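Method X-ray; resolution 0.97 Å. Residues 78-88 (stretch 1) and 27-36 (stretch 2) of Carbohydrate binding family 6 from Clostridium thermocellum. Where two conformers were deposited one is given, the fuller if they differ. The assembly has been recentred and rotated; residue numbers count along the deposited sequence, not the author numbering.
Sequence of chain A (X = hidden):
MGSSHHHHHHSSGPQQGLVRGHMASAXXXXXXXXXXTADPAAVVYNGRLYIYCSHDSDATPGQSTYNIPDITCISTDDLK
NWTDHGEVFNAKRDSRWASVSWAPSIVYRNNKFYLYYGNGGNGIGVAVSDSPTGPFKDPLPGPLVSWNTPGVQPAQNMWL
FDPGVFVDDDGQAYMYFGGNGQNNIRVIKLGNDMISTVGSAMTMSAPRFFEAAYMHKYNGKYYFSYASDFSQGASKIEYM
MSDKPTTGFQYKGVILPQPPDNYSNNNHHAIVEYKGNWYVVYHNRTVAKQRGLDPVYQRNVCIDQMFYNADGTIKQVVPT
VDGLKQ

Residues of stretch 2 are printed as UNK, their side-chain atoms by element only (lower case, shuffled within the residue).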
ATOM      1  N   ASP A  78       2.997  14.334  15.581  1.00 11.04           N
ATOM      2  CA  ASP A  78       2.162  15.517  15.693  1.00 12.51           C
ATOM      3  C   ASP A  78       1.460  15.920  14.422  1.00 11.74           C
ATOM      4  O   ASP A  78       0.718  16.908  14.419  1.00 13.65           O
ATOM      5  CB  ASP A  78       2.934  16.738  16.287  1.00 13.49           C
ATOM      6  CG  ASP A  78       4.018  17.265  15.403  1.00 14.49           C
ATOM      7  OD1 ASP A  78       4.257  16.728  14.304  1.00 13.51           O
ATOM      8  OD2 ASP A  78       4.653  18.251  15.801  1.00 18.99           O
ATOM      9  N   LEU A  79       1.666  15.167  13.315  1.00 11.06           N
ATOM     10  CA  LEU A  79       1.114  15.501  12.050  1.00 11.34           C
ATOM     11  C   LEU A  79       1.561  16.897  11.532  1.00 11.65           C
ATOM     12  O   LEU A  79       0.864  17.463  10.687  1.00 12.99           O
ATOM     13  CB  LEU A  79      -0.427  15.353  12.034  1.00 12.08           C
ATOM     14  CG  LEU A  79      -0.959  13.909  12.247  1.00 12.76           C
ATOM     15  CD1 LEU A  79      -2.440  13.926  12.590  1.00 14.01           C
ATOM     16  CD2 LEU A  79      -0.712  13.011  11.063  1.00 14.19           C
ATOM     17  N   LYS A  80       2.725  17.335  11.981  1.00 12.45           N
ATOM     18  CA  LYS A  80       3.318  18.600  11.575  1.00 12.75           C
ATOM     19  C   LYS A  80       4.767  18.430  11.189  1.00 11.10           C
ATOM     20  O   LYS A  80       5.191  18.970  10.123  1.00 13.62           O
ATOM     21  CB  LYS A  80       3.117  19.667  12.639  1.00 16.22           C
ATOM     22  CG  LYS A  80       1.659  19.997  12.962  1.00 20.35           C
ATOM     23  CD  LYS A  80       1.480  20.986  14.121  1.00 26.05           C
ATOM     24  CE  LYS A  80       0.014  21.106  14.526  1.00 32.59           C
ATOM     25  NZ  LYS A  80      -0.538  19.817  15.059  1.00 38.17           N
ATOM     26  N   ASN A  81       5.568  17.823  12.059  1.00 11.54           N
ATOM     27  CA  ASN A  81       6.987  17.606  11.844  1.00 11.26           C
ATOM     28  C   ASN A  81       7.145  16.173  11.396  1.00 10.40           C
ATOM     29  O   ASN A  81       6.800  15.268  12.170  1.00 11.56           O
ATOM     30  CB  ASN A  81       7.801  17.915  13.132  1.00 12.64           C
ATOM     31  CG  ASN A  81       9.310  18.019  12.847  1.00 13.65           C
ATOM     32  OD1 ASN A  81       9.845  17.328  12.029  1.00 17.83           O
ATOM     33  ND2 ASN A  81      10.005  18.888  13.570  1.00 15.60           N
ATOM     34  N   TRP A  82       7.662  15.983  10.196  1.00  9.34           N
ATOM     35  CA  TRP A  82       7.926  14.669   9.653  1.00  9.25           C
ATOM     36  C   TRP A  82       9.409  14.380   9.709  1.00  9.91           C
ATOM     37  O   TRP A  82      10.216  15.157   9.157  1.00 11.39           O
ATOM     38  CB  TRP A  82       7.387  14.573   8.209  1.00  9.71           C
ATOM     39  CG  TRP A  82       5.893  14.657   8.157  1.00 10.02           C
ATOM     40  CD1 TRP A  82       5.135  15.756   8.020  1.00 11.36           C
ATOM     41  CD2 TRP A  82       4.973  13.568   8.331  1.00  9.65           C
ATOM     42  NE1 TRP A  82       3.812  15.450   8.108  1.00 11.49           N
ATOM     43  CE2 TRP A  82       3.676  14.092   8.252  1.00 10.76           C
ATOM     44  CE3 TRP A  82       5.128  12.173   8.478  1.00 10.45           C
ATOM     45  CZ2 TRP A  82       2.516  13.278   8.346  1.00 12.51           C
ATOM     46  CZ3 TRP A  82       3.995  11.377   8.580  1.00 12.08           C
ATOM     47  CH2 TRP A  82       2.718  11.945   8.505  1.00 12.71           C
ATOM     48  N   THR A  83       9.796  13.310  10.356  1.00  9.31           N
ATOM     49  CA  THR A  83      11.176  12.874  10.413  1.00  9.08           C
ATOM     50  C   THR A  83      11.466  11.911   9.297  1.00  8.65           C
ATOM     51  O   THR A  83      10.697  10.981   9.039  1.00  9.11           O
ATOM     52  CB  THR A  83      11.450  12.192  11.760  1.00 11.17           C
ATOM     53  OG1 THR A  83      11.147  13.126  12.807  1.00 15.24           O
ATOM     54  CG2 THR A  83      12.853  11.710  11.874  1.00 12.53           C
ATOM     55  N   ASP A  84      12.571  12.123   8.603  1.00  8.44           N
ATOM     56  CA  ASP A  84      13.045  11.254   7.537  1.00  8.65           C
ATOM     57  C   ASP A  84      13.882  10.172   8.117  1.00  8.63           C
ATOM     58  O   ASP A  84      14.956  10.427   8.653  1.00 10.68           O
ATOM     59  CB  ASP A  84      13.841  12.121   6.573  1.00  9.35           C
ATOM     60  CG  ASP A  84      14.351  11.397   5.349  1.00  9.83           C
ATOM     61  OD1 ASP A  84      14.052  10.201   5.157  1.00  9.97           O
ATOM     62  OD2 ASP A  84      15.040  12.071   4.527  1.00 12.19           O
ATOM     63  N   HIS A  85      13.440   8.903   7.981  1.00  7.89           N
ATOM     64  CA  HIS A  85      14.208   7.758   8.443  1.00  8.52           C
ATOM     65  C   HIS A  85      15.022   7.094   7.350  1.00  8.59           C
ATOM     66  O   HIS A  85      15.609   6.015   7.568  1.00 10.69           O
ATOM     67  CB  HIS A  85      13.305   6.753   9.128  1.00  8.45           C
ATOM     68  CG  HIS A  85      12.534   7.324  10.272  1.00  8.55           C
ATOM     69  ND1 HIS A  85      13.128   7.769  11.429  1.00  9.70           N
ATOM     70  CD2 HIS A  85      11.222   7.572  10.424  1.00  9.26           C
ATOM     71  CE1 HIS A  85      12.180   8.185  12.252  1.00  9.44           C
ATOM     72  NE2 HIS A  85      11.010   8.106  11.673  1.00  9.74           N
ATOM     73  N   GLY A  86      15.065   7.692   6.141  1.00  8.50           N
ATOM     74  CA  GLY A  86      15.830   7.136   5.059  1.00  8.76           C
ATOM     75  C   GLY A  86      15.166   5.923   4.436  1.00  8.09           C
ATOM     76  O   GLY A  86      13.940   5.704   4.587  1.00  8.93           O
ATOM     77  N   GLU A  87      15.944   5.152   3.718  1.00  7.83           N
ATOM     78  CA  GLU A  87      15.488   3.935   3.113  1.00  8.04           C
ATOM     79  C   GLU A  87      15.800   2.800   4.058  1.00  8.39           C
ATOM     80  O   GLU A  87      16.934   2.527   4.358  1.00 11.66           O
ATOM     81  CB  GLU A  87      16.025   3.747   1.695  1.00  9.62           C
ATOM     82  CG  GLU A  87      15.249   4.543   0.626  1.00 10.56           C
ATOM     83  CD  GLU A  87      15.436   6.027   0.777  1.00 10.62           C
ATOM     84  OE1 GLU A  87      16.585   6.486   0.575  1.00 13.47           O
ATOM     85  OE2 GLU A  87      14.474   6.739   1.059  1.00 11.53           O
ATOM     86  N   VAL A  88      14.750   2.112   4.514  1.00  7.40           N
ATOM     87  CA  VAL A  88      14.807   1.121   5.576  1.00  7.36           C
ATOM     88  C   VAL A  88      14.870  -0.317   5.084  1.00  7.12           C
ATOM     89  O   VAL A  88      15.114  -1.203   5.881  1.00  7.95           O
ATOM     90  CB  VAL A  88      13.611   1.308   6.552  1.00  7.92           C
ATOM     91  CG1 VAL A  88      13.649   2.686   7.179  1.00  8.96           C
ATOM     92  CG2 VAL A  88      12.264   1.037   5.849  1.00  8.28           C
ATOM     93  N   UNK A  27       0.356  23.017   9.120  1.00 22.93           N
ATOM     94  CA  UNK A  27       0.993  21.832   8.553  1.00 18.05           C
ATOM     95  C   UNK A  27       1.414  22.114   7.151  1.00 16.49           C
ATOM     96  O   UNK A  27       0.858  22.972   6.470  1.00 21.45           O
ATOM     97  c   UNK A  27       0.038  20.670   8.645  1.00 19.03           C
ATOM     98  N   UNK A  28       2.338  21.322   6.665  1.00 13.73           N
ATOM     99  CA  UNK A  28       2.931  21.605   5.378  1.00 12.61           C
ATOM    100  C   UNK A  28       2.260  20.841   4.268  1.00 11.19           C
ATOM    101  O   UNK A  28       1.692  19.749   4.468  1.00 12.10           O
ATOM    102  o   UNK A  28       6.195  21.298   6.899  1.00 17.11           O
ATOM    103  o   UNK A  28       4.820  22.931   6.880  1.00 17.03           O
ATOM    104  c   UNK A  28       4.369  21.135   5.408  1.00 13.59           C
ATOM    105  c   UNK A  28       5.179  21.836   6.431  1.00 14.44           C
ATOM    106  N   UNK A  29       2.357  21.366   3.051  1.00 11.64           N
ATOM    107  CA  UNK A  29       2.028  20.634   1.852  1.00 10.87           C
ATOM    108  C   UNK A  29       2.995  21.059   0.752  1.00 11.12           C
ATOM    109  O   UNK A  29       3.074  22.251   0.439  1.00 13.20           O
ATOM    110  c   UNK A  29      -0.426  18.382  -1.185  1.00 10.98           C
ATOM    111  c   UNK A  29       0.286  21.006  -1.099  1.00 11.28           C
ATOM    112  c   UNK A  29      -0.106  18.982   0.008  1.00 10.37           C
ATOM    113  c   UNK A  29      -0.428  19.106  -2.341  1.00 11.06           C
ATOM    114  c   UNK A  29      -0.052  20.417  -2.288  1.00 12.22           C
ATOM    115  o   UNK A  29      -0.794  18.510  -3.498  1.00 13.12           O
ATOM    116  c   UNK A  29       0.270  20.307   0.092  1.00 10.08           C
ATOM    117  c   UNK A  29       0.618  20.960   1.414  1.00 10.66           C
ATOM    118  N   UNK A  30       3.704  20.133   0.129  1.00 10.36           N
ATOM    119  CA  UNK A  30       3.732  18.696   0.411  1.00  9.86           C
ATOM    120  C   UNK A  30       4.450  18.393   1.743  1.00  9.13           C
ATOM    121  O   UNK A  30       5.240  19.193   2.230  1.00 10.43           O
ATOM    122  c   UNK A  30       4.565  20.478  -1.001  1.00 12.11           C
ATOM    123  c   UNK A  30       5.307  19.230  -1.251  1.00 14.15           C
ATOM    124  c   UNK A  30       4.465  18.126  -0.776  1.00 11.75           C
ATOM    125  N   UNK A  31       4.154  17.231   2.325  1.00  7.57           N
ATOM    126  CA  UNK A  31       4.738  16.890   3.606  1.00  7.96           C
ATOM    127  C   UNK A  31       6.191  16.484   3.547  1.00  8.35           C
ATOM    128  O   UNK A  31       6.909  16.618   4.543  1.00 10.13           O
ATOM    129  c   UNK A  31       3.251  13.375   4.530  1.00  9.32           C
ATOM    130  c   UNK A  31       2.498  16.320   4.659  1.00  8.85           C
ATOM    131  c   UNK A  31       3.901  14.454   3.699  1.00  8.12           C
ATOM    132  c   UNK A  31       3.906  15.822   4.385  1.00  8.17           C
ATOM    133  N   UNK A  32       6.645  15.951   2.409  1.00  7.54           N
ATOM    134  CA  UNK A  32       7.985  15.361   2.293  1.00  7.53           C
ATOM    135  C   UNK A  32       8.455  15.433   0.871  1.00  7.65           C
ATOM    136  O   UNK A  32       7.866  14.796  -0.016  1.00  8.31           O
ATOM    137  c   UNK A  32       9.314  13.250   2.703  1.00  7.65           C
ATOM    138  c   UNK A  32      11.576  13.019   3.503  1.00  9.20           C
ATOM    139  c   UNK A  32       9.583  12.282   1.756  1.00  8.19           C
ATOM    140  c   UNK A  32       7.975  13.901   2.772  1.00  7.72           C
ATOM    141  c   UNK A  32      11.828  12.039   2.566  1.00  8.90           C
ATOM    142  c   UNK A  32      10.342  13.618   3.576  1.00  8.51           C
ATOM    143  c   UNK A  32      10.822  11.682   1.689  1.00  8.64           C
ATOM    144  N   UNK A  33       9.517  16.177   0.635  1.00  8.13           N
ATOM    145  CA  UNK A  33      10.010  16.359  -0.739  0.80  8.90           C
ATOM    146  C   UNK A  33      11.460  15.985  -0.929  1.00  8.08           C
ATOM    147  O   UNK A  33      11.981  16.184  -2.019  1.00  9.61           O
ATOM    148  c   UNK A  33       9.805  17.800  -1.231  0.80 10.95           C
ATOM    149  o   UNK A  33      10.498  18.656  -0.381  0.80 12.65           O
ATOM    150  N   UNK A  34      12.107  15.443   0.102  1.00  7.49           N
ATOM    151  CA  UNK A  34      13.550  15.185  -0.017  1.00  7.52           C
ATOM    152  C   UNK A  34      13.898  14.241  -1.143  1.00  7.80           C
ATOM    153  O   UNK A  34      14.885  14.434  -1.852  1.00  9.11           O
ATOM    154  o   UNK A  34      15.941  16.831   1.872  1.00 10.85           O
ATOM    155  c   UNK A  34      14.738  16.864   2.215  1.00  9.67           C
ATOM    156  c   UNK A  34      13.975  15.560   2.433  1.00  9.63           C
ATOM    157  c   UNK A  34      14.106  14.643   1.271  1.00  8.28           C
ATOM    158  n   UNK A  34      14.049  18.003   2.310  1.00 10.50           N
ATOM    159  N   UNK A  35      13.119  13.165  -1.251  1.00  7.35           N
ATOM    160  CA  UNK A  35      13.231  12.154  -2.254  1.00  7.69           C
ATOM    161  C   UNK A  35      11.820  11.818  -2.684  1.00  6.99           C
ATOM    162  O   UNK A  35      10.884  12.072  -1.938  1.00  7.62           O
ATOM    163  c   UNK A  35      16.141  10.012  -0.669  1.00  9.94           C
ATOM    164  n   UNK A  35      15.422   9.404   0.426  1.00 10.18           N
ATOM    165  c   UNK A  35      13.967  10.912  -1.715  1.00  8.44           C
ATOM    166  n   UNK A  35      14.533   9.294   2.510  1.00 10.20           N
ATOM    167  c   UNK A  35      15.221   9.948   1.614  1.00  9.49           C
ATOM    168  n   UNK A  35      15.690  11.140   1.943  1.00 10.60           N
ATOM    169  c   UNK A  35      15.396  11.180  -1.292  1.00  9.92           C
ATOM    170  N   UNK A  36      11.667  11.219  -3.869  1.00  6.83           N
ATOM    171  CA  UNK A  36      10.324  10.895  -4.358  1.00  6.30           C
ATOM    172  C   UNK A  36       9.804   9.600  -3.719  1.00  6.00           C
ATOM    173  O   UNK A  36      10.558   8.642  -3.505  1.00  6.97           O
ATOM    174  c   UNK A  36      10.713  12.134  -6.534  1.00  6.91           C
ATOM    175  c   UNK A  36      12.262  13.607  -7.649  1.00  9.37           C
ATOM    176  c   UNK A  36      10.101  14.402  -7.043  1.00  8.59           C
ATOM    177  c   UNK A  36      11.330  14.612  -7.616  1.00  9.35           C
ATOM    178  c   UNK A  36      11.943  12.351  -7.126  1.00  7.86           C
ATOM    179  c   UNK A  36       9.781  13.163  -6.499  1.00  7.49           C
ATOM    180  c   UNK A  36      10.370  10.812  -5.896  1.00  6.72           C
TER
HETATM  181  O   HOH W   1       3.561  19.058   7.897  1.00 14.89           O

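Position 27 carries a single side-chain carbon, CB. It lies 3.9 Å from Leu 79 O. One carbon alone makes this Ala 27.

Position 28 has two side-chain carbons, the second bearing two oxygens. An oxygen comes near Lys 80. This short carboxylate is Asp 28. Its OD2 comes no closer than 4.1 Å to Lys 80 O. Water 1 links them, accepting from Asp 28 N at 2.9 Å and donating to Lys 80 O at 2.8 Å.

Position 29 shows one carbon, then a six-carbon ring bearing one oxygen. It touches nothing on stretch 1. The phenol identifies Tyr 29.

Position 30 has three carbons that close a ring onto the backbone N. It is out of reach. This is Pro 30, preceded by a cis peptide bond.

Position 31 has four carbons, forked at the first, with one arm two carbons long. Its CB sits 3.7 Å from Trp 82 NE1, over one face of the indole. The beta fork with unequal arms gives Ile 31. CD1, ending the long arm, lies 4.0 Å from the Trp 82 six-membered ring centroid, a CH-pi contact 18° off the ring normal.

Position 32 has one carbon and a six-carbon ring without a heteroatom. The ring approaches the carboxylate of Asp 84 obliquely. This is Phe 32; its CE1 is 3.7 Å from Asp 84 CG.

Position 33 has one carbon and one oxygen, and makes no contact. It is Ser 33, deposited in two conformers.

Position 34 has three carbons, the third carrying one oxygen and one nitrogen. A carbon comes near Asp 84. The terminal amide gives Gln 34. Its CG is 4.2 Å from Asp 84 OD2.

Position 35 has three carbons, a nitrogen, then a carbon with two more nitrogens. This guanidinium meets the carboxylates of Asp 84 and Glu 87. This is Arg 35. NH1 donates to Asp 84 OD2 and NH2 to Asp 84 OD1, both at 2.8 Å and nearly straight. NE and NH2 both donate to Glu 87 OE2 at 2.9 Å.

Position 36 has one carbon and a plain six-carbon ring, out of reach. It is Phe 36.

The contact joins an apolar patch, Ile 31 on Trp 82, to a charged cluster. Both acids lie near the guanidinium plane, where its N-H groups point. Asp 84 OD1 also accepts from Gly 86 N at 2.9 Å.

Stretch 2, residues 27-36: ADYPIFSQRF
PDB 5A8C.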